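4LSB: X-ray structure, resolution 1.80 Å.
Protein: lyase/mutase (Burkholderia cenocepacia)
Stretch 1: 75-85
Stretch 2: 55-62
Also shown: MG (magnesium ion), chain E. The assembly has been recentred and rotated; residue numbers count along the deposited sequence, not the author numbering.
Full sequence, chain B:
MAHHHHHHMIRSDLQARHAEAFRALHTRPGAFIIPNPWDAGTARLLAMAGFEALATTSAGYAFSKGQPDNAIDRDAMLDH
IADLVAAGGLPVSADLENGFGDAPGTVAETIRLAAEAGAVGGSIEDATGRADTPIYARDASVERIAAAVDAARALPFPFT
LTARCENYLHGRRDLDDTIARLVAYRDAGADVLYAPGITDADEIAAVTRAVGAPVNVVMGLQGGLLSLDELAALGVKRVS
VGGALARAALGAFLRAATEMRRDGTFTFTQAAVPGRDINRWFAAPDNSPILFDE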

ATOM      1  N   ASP B  75     -17.156   0.959  -9.591  1.00 26.19           N
ATOM      2  CA  ASP B  75     -17.539   1.563  -8.308  1.00 28.05           C
ATOM      3  C   ASP B  75     -16.318   1.602  -7.370  1.00 25.84           C
ATOM      4  O   ASP B  75     -16.119   2.550  -6.612  1.00 23.13           O
ATOM      5  CB  ASP B  75     -18.729   0.839  -7.655  1.00 29.15           C
ATOM      6  CG  ASP B  75     -20.087   1.280  -8.244  1.00 35.02           C
ATOM      7  OD1 ASP B  75     -20.147   2.301  -8.975  1.00 38.06           O
ATOM      8  OD2 ASP B  75     -21.124   0.628  -7.955  1.00 35.07           O
ATOM      9  N   ALA B  76     -15.523   0.538  -7.443  1.00 27.13           N
ATOM     10  CA  ALA B  76     -14.295   0.388  -6.679  1.00 26.30           C
ATOM     11  C   ALA B  76     -13.350   1.535  -7.061  1.00 23.83           C
ATOM     12  O   ALA B  76     -12.803   2.231  -6.196  1.00 23.02           O
ATOM     13  CB  ALA B  76     -13.643  -0.986  -6.978  1.00 26.35           C
ATOM     14  N   MET B  77     -13.237   1.792  -8.351  1.00 23.95           N
ATOM     15  CA  MET B  77     -12.373   2.906  -8.824  1.00 24.95           C
ATOM     16  C   MET B  77     -12.892   4.279  -8.375  1.00 23.02           C
ATOM     17  O   MET B  77     -12.135   5.156  -7.976  1.00 18.86           O
ATOM     18  CB  MET B  77     -12.207   2.888 -10.346  1.00 27.12           C
ATOM     19  CG  MET B  77     -11.014   3.686 -10.833  1.00 32.03           C
ATOM     20  SD  MET B  77      -9.443   3.130 -10.061  1.00 38.50           S
ATOM     21  CE  MET B  77      -9.180   1.549 -10.853  1.00 38.98           C
ATOM     22  N   LEU B  78     -14.197   4.459  -8.425  1.00 21.71           N
ATOM     23  CA  LEU B  78     -14.768   5.734  -8.005  1.00 21.35           C
ATOM     24  C   LEU B  78     -14.487   6.012  -6.529  1.00 19.90           C
ATOM     25  O   LEU B  78     -14.161   7.137  -6.152  1.00 19.56           O
ATOM     26  CB  LEU B  78     -16.265   5.797  -8.317  1.00 21.91           C
ATOM     27  CG  LEU B  78     -16.633   5.836  -9.809  1.00 23.05           C
ATOM     28  CD1 LEU B  78     -18.160   5.761  -9.923  1.00 24.78           C
ATOM     29  CD2 LEU B  78     -16.152   7.109 -10.477  1.00 22.59           C
ATOM     30  N   ASP B  79     -14.641   4.995  -5.678  1.00 20.82           N
ATOM     31  CA  ASP B  79     -14.263   5.118  -4.288  1.00 21.17           C
ATOM     32  C   ASP B  79     -12.775   5.477  -4.143  1.00 20.83           C
ATOM     33  O   ASP B  79     -12.425   6.329  -3.307  1.00 20.08           O
ATOM     34  CB  ASP B  79     -14.568   3.826  -3.494  1.00 22.67           C
ATOM     35  CG  ASP B  79     -16.058   3.616  -3.262  1.00 25.65           C
ATOM     36  OD1 ASP B  79     -16.828   4.595  -3.246  1.00 25.88           O
ATOM     37  OD2 ASP B  79     -16.458   2.446  -3.093  1.00 26.22           O
ATOM     38  N   HIS B  80     -11.943   4.813  -4.946  1.00 19.48           N
ATOM     39  CA  HIS B  80     -10.471   4.977  -4.921  1.00 19.87           C
ATOM     40  C   HIS B  80     -10.115   6.411  -5.332  1.00 18.96           C
ATOM     41  O   HIS B  80      -9.326   7.098  -4.669  1.00 19.63           O
ATOM     42  CB  HIS B  80      -9.828   3.929  -5.841  1.00 20.50           C
ATOM     43  CG  HIS B  80      -8.320   3.982  -5.921  1.00 20.56           C
ATOM     44  ND1 HIS B  80      -7.499   3.817  -4.828  1.00 23.08           N
ATOM     45  CD2 HIS B  80      -7.494   4.134  -6.985  1.00 20.25           C
ATOM     46  CE1 HIS B  80      -6.233   3.881  -5.212  1.00 20.92           C
ATOM     47  NE2 HIS B  80      -6.206   4.053  -6.520  1.00 19.76           N
ATOM     48  N   ILE B  81     -10.727   6.889  -6.392  1.00 17.79           N
ATOM     49  CA  ILE B  81     -10.505   8.277  -6.800  1.00 17.29           C
ATOM     50  C   ILE B  81     -10.818   9.215  -5.651  1.00 17.76           C
ATOM     51  O   ILE B  81     -10.010  10.096  -5.312  1.00 17.72           O
ATOM     52  CB  ILE B  81     -11.379   8.658  -7.986  1.00 18.64           C
ATOM     53  CG1 ILE B  81     -10.909   7.938  -9.233  1.00 19.20           C
ATOM     54  CG2 ILE B  81     -11.340  10.159  -8.180  1.00 18.37           C
ATOM     55  CD1 ILE B  81     -11.956   7.982 -10.344  1.00 20.34           C
ATOM     56  N   ALA B  82     -11.998   9.067  -5.036  1.00 18.21           N
ATOM     57  CA  ALA B  82     -12.357   9.935  -3.911  1.00 19.28           C
ATOM     58  C   ALA B  82     -11.337   9.860  -2.743  1.00 18.68           C
ATOM     59  O   ALA B  82     -11.076  10.883  -2.052  1.00 18.28           O
ATOM     60  CB  ALA B  82     -13.774   9.610  -3.404  1.00 20.51           C
ATOM     61  N   ASP B  83     -10.819   8.671  -2.501  1.00 20.24           N
ATOM     62  CA  ASP B  83      -9.845   8.482  -1.417  1.00 21.36           C
ATOM     63  C   ASP B  83      -8.587   9.281  -1.731  1.00 19.36           C
ATOM     64  O   ASP B  83      -8.026   9.873  -0.855  1.00 18.12           O
ATOM     65  CB  ASP B  83      -9.398   7.014  -1.262  1.00 23.08           C
ATOM     66  CG  ASP B  83     -10.400   6.156  -0.521  1.00 26.97           C
ATOM     67  OD1 ASP B  83     -11.334   6.696   0.114  1.00 27.71           O
ATOM     68  OD2 ASP B  83     -10.246   4.916  -0.621  1.00 32.37           O
ATOM     69  N   LEU B  84      -8.109   9.199  -2.976  1.00 18.53           N
ATOM     70  CA  LEU B  84      -6.860   9.874  -3.304  1.00 18.91           C
ATOM     71  C   LEU B  84      -7.004  11.437  -3.432  1.00 17.07           C
ATOM     72  O   LEU B  84      -6.080  12.174  -3.171  1.00 16.60           O
ATOM     73  CB  LEU B  84      -6.200   9.213  -4.497  1.00 19.94           C
ATOM     74  CG  LEU B  84      -5.270   8.017  -4.135  1.00 21.26           C
ATOM     75  CD1 LEU B  84      -5.868   6.964  -3.216  1.00 22.00           C
ATOM     76  CD2 LEU B  84      -4.757   7.418  -5.427  1.00 23.89           C
ATOM     77  N   VAL B  85      -8.169  11.896  -3.862  1.00 16.34           N
ATOM     78  CA  VAL B  85      -8.518  13.307  -3.870  1.00 17.43           C
ATOM     79  C   VAL B  85      -8.458  13.849  -2.443  1.00 17.99           C
ATOM     80  O   VAL B  85      -7.823  14.879  -2.217  1.00 18.03           O
ATOM     81  CB  VAL B  85      -9.915  13.535  -4.456  1.00 17.28           C
ATOM     82  CG1 VAL B  85     -10.422  14.949  -4.190  1.00 17.17           C
ATOM     83  CG2 VAL B  85      -9.895  13.245  -5.957  1.00 16.41           C
TER
HETATM   84 MG    MG E 501      -5.895  -0.490 -16.693  1.00 43.97          MG
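Stretch 2, residues 55-62: ATTSAGYA

Stretch 1 is helical throughout, from Asp75 to Val85, and the helix extends beyond it at both ends. Its backbone hydrogen bonds run in the regular i to i+4 pattern, from Asp79 N to Asp75 O (3.0 Å) through Val85 N to Ile81 O (3.0 Å). Stretch 2 enters in an extended conformation. Ala55 has phi/psi of -126/139°, Thr56 -76/162° and Thr57 -135/108°. The chain then turns into a helix at Ser58, with phi/psi of -56/-32°, and this helix continues past Ala62.

Thr57 is the N-cap of the second helix. Its OG1 accepts a hydrogen bond from Gly60 N at 2.9 Å, with a nearly straight N-H...acceptor angle of 169°. This occupies a backbone NH of the first turn, which has no carbonyl partner within the helix. The first backbone hydrogen bond follows, from Tyr61 N to Thr57 O at 3.0 Å. Gly60 has no side chain; an ideal CB there would lie 2.7 Å from Thr57 CG2, too close for a normal contact.

The two helices run nearly perpendicular, at 96° between their N-to-C directions. Their axes approach to 11.9 Å. The backbones come nearer where the extended segment passes the first helix: Ile81 CA lies 7.1 Å from Thr56 CA. Met77 CA and Ser58 CA are 8.0 Å apart. The contact buries 387 Å², counting both sides.

Tyr61 contributes the largest share of that area. Its CA-to-CB bond points toward the first helix, and chi1 is t (176°). His80 also points toward its partner, with chi1 t (180°). The two rings form an edge-to-face pair, with the Tyr61 edge directed at the His80 face. Their centroids are 4.4 Å apart and their planes meet at 55°. The closest atoms are His80 ND1 and Tyr61 CD1, at 3.3 Å.

One helical turn before His80, Ala76 CB lies 3.8 Å from Tyr61 OH. Water 2 joins the two stretches here. This water donates to Ala76 O at 2.6 Å and is hydrogen-bonded to Tyr61 OH at 2.7 Å. Water 1 makes a second bridge. It accepts from Thr57 N at 2.8 Å and is hydrogen-bonded to His80 NE2 at 2.7 Å. No direct hydrogen bond crosses between the stretches.

Met77 starts out sideways, but its end comes nearer to stretch 2. Its CE lies 4.0 Å from Ser58 CA and 4.5 Å from Tyr61 CD2. Its SD is 5.3 Å from the Tyr61 ring centroid. Thr56 packs farther along the first helix. Its CG2 lies 4.1 Å from Leu84 CD2 and 4.4 Å from Ile81 CG1, while its CB is 4.3 Å from His80 CD2.

Ser58 also binds the magnesium ion, with OG 2.4 Å from MG. Waters 3, 4 and 5 and one atom from elsewhere in the structure are further ligands.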

ATOM      1  N   ALA B  55      -1.938  10.954 -10.510  1.00 16.00           N
ATOM      2  CA  ALA B  55      -2.735  10.129 -11.363  1.00 16.49           C
ATOM      3  C   ALA B  55      -2.948   8.779 -10.701  1.00 17.06           C
ATOM      4  O   ALA B  55      -2.020   8.146 -10.144  1.00 17.60           O
ATOM      5  CB  ALA B  55      -2.068   9.948 -12.716  1.00 16.41           C
ATOM      6  N   THR B  56      -4.155   8.266 -10.803  1.00 17.37           N
ATOM      7  CA  THR B  56      -4.407   6.937 -10.256  1.00 17.44           C
ATOM      8  C   THR B  56      -3.813   5.925 -11.220  1.00 17.67           C
ATOM      9  O   THR B  56      -3.416   6.276 -12.361  1.00 18.99           O
ATOM     10  CB  THR B  56      -5.888   6.686 -10.017  1.00 18.74           C
ATOM     11  OG1 THR B  56      -6.567   6.694 -11.241  1.00 17.69           O
ATOM     12  CG2 THR B  56      -6.492   7.742  -9.091  1.00 19.35           C
ATOM     13  N   THR B  57      -3.618   4.709 -10.730  1.00 17.08           N
ATOM     14  CA  THR B  57      -3.025   3.621 -11.502  1.00 17.05           C
ATOM     15  C   THR B  57      -3.887   2.394 -11.229  1.00 17.40           C
ATOM     16  O   THR B  57      -3.934   1.886 -10.124  1.00 16.34           O
ATOM     17  CB  THR B  57      -1.543   3.357 -11.125  1.00 17.69           C
ATOM     18  OG1 THR B  57      -1.122   2.086 -11.608  1.00 17.72           O
ATOM     19  CG2 THR B  57      -1.302   3.431  -9.623  1.00 17.71           C
ATOM     20  N   SER B  58      -4.647   1.993 -12.229  1.00 17.82           N
ATOM     21  CA  SER B  58      -5.436   0.772 -12.130  1.00 20.98           C
ATOM     22  C   SER B  58      -4.518  -0.435 -11.783  1.00 19.38           C
ATOM     23  O   SER B  58      -4.929  -1.349 -11.069  1.00 21.09           O
ATOM     24  CB  SER B  58      -6.192   0.520 -13.464  1.00 20.80           C
ATOM     25  OG  SER B  58      -5.238   0.346 -14.527  1.00 25.60           O
ATOM     26  N   ALA B  59      -3.276  -0.431 -12.244  1.00 20.30           N
ATOM     27  CA  ALA B  59      -2.343  -1.516 -11.951  1.00 20.40           C
ATOM     28  C   ALA B  59      -1.861  -1.534 -10.507  1.00 21.99           C
ATOM     29  O   ALA B  59      -1.837  -2.609  -9.870  1.00 20.27           O
ATOM     30  CB  ALA B  59      -1.121  -1.434 -12.834  1.00 21.76           C
ATOM     31  N   GLY B  60      -1.455  -0.357 -10.010  1.00 20.28           N
ATOM     32  CA  GLY B  60      -1.001  -0.218  -8.609  1.00 20.11           C
ATOM     33  C   GLY B  60      -2.100  -0.561  -7.637  1.00 19.79           C
ATOM     34  O   GLY B  60      -1.907  -1.266  -6.617  1.00 18.68           O
ATOM     35  N   TYR B  61      -3.306  -0.105  -7.977  1.00 19.49           N
ATOM     36  CA  TYR B  61      -4.460  -0.388  -7.167  1.00 20.62           C
ATOM     37  C   TYR B  61      -4.722  -1.872  -7.084  1.00 20.55           C
ATOM     38  O   TYR B  61      -4.958  -2.382  -5.998  1.00 20.04           O
ATOM     39  CB  TYR B  61      -5.711   0.343  -7.699  1.00 22.74           C
ATOM     40  CG  TYR B  61      -7.001   0.017  -6.948  1.00 24.19           C
ATOM     41  CD1 TYR B  61      -7.345   0.706  -5.813  1.00 25.38           C
ATOM     42  CD2 TYR B  61      -7.860  -0.997  -7.387  1.00 27.44           C
ATOM     43  CE1 TYR B  61      -8.512   0.422  -5.118  1.00 26.87           C
ATOM     44  CE2 TYR B  61      -9.022  -1.309  -6.687  1.00 27.87           C
ATOM     45  CZ  TYR B  61      -9.346  -0.583  -5.557  1.00 29.67           C
ATOM     46  OH  TYR B  61     -10.520  -0.857  -4.858  1.00 32.08           O
ATOM     47  N   ALA B  62      -4.688  -2.539  -8.233  1.00 20.54           N
ATOM     48  CA  ALA B  62      -4.895  -3.962  -8.314  1.00 20.27           C
ATOM     49  C   ALA B  62      -3.866  -4.700  -7.499  1.00 20.18           C
ATOM     50  O   ALA B  62      -4.258  -5.555  -6.727  1.00 19.70           O
ATOM     51  CB  ALA B  62      -4.871  -4.428  -9.756  1.00 20.02           C
TER
HETATM   52  O   HOH W   1      -4.088   4.605  -8.020  1.00 15.32           O
HETATM   53  O   HOH W   2     -12.068   1.152  -4.001  1.00 30.45           O
HETATM   54  O   HOH W   3      -6.450  -1.134 -18.705  1.00 40.08           O
HETATM   55  O   HOH W   4      -5.623   1.720 -17.647  1.00 32.09           O
HETATM   56  O   HOH W   5      -3.891  -0.742 -16.888  1.00 41.61           O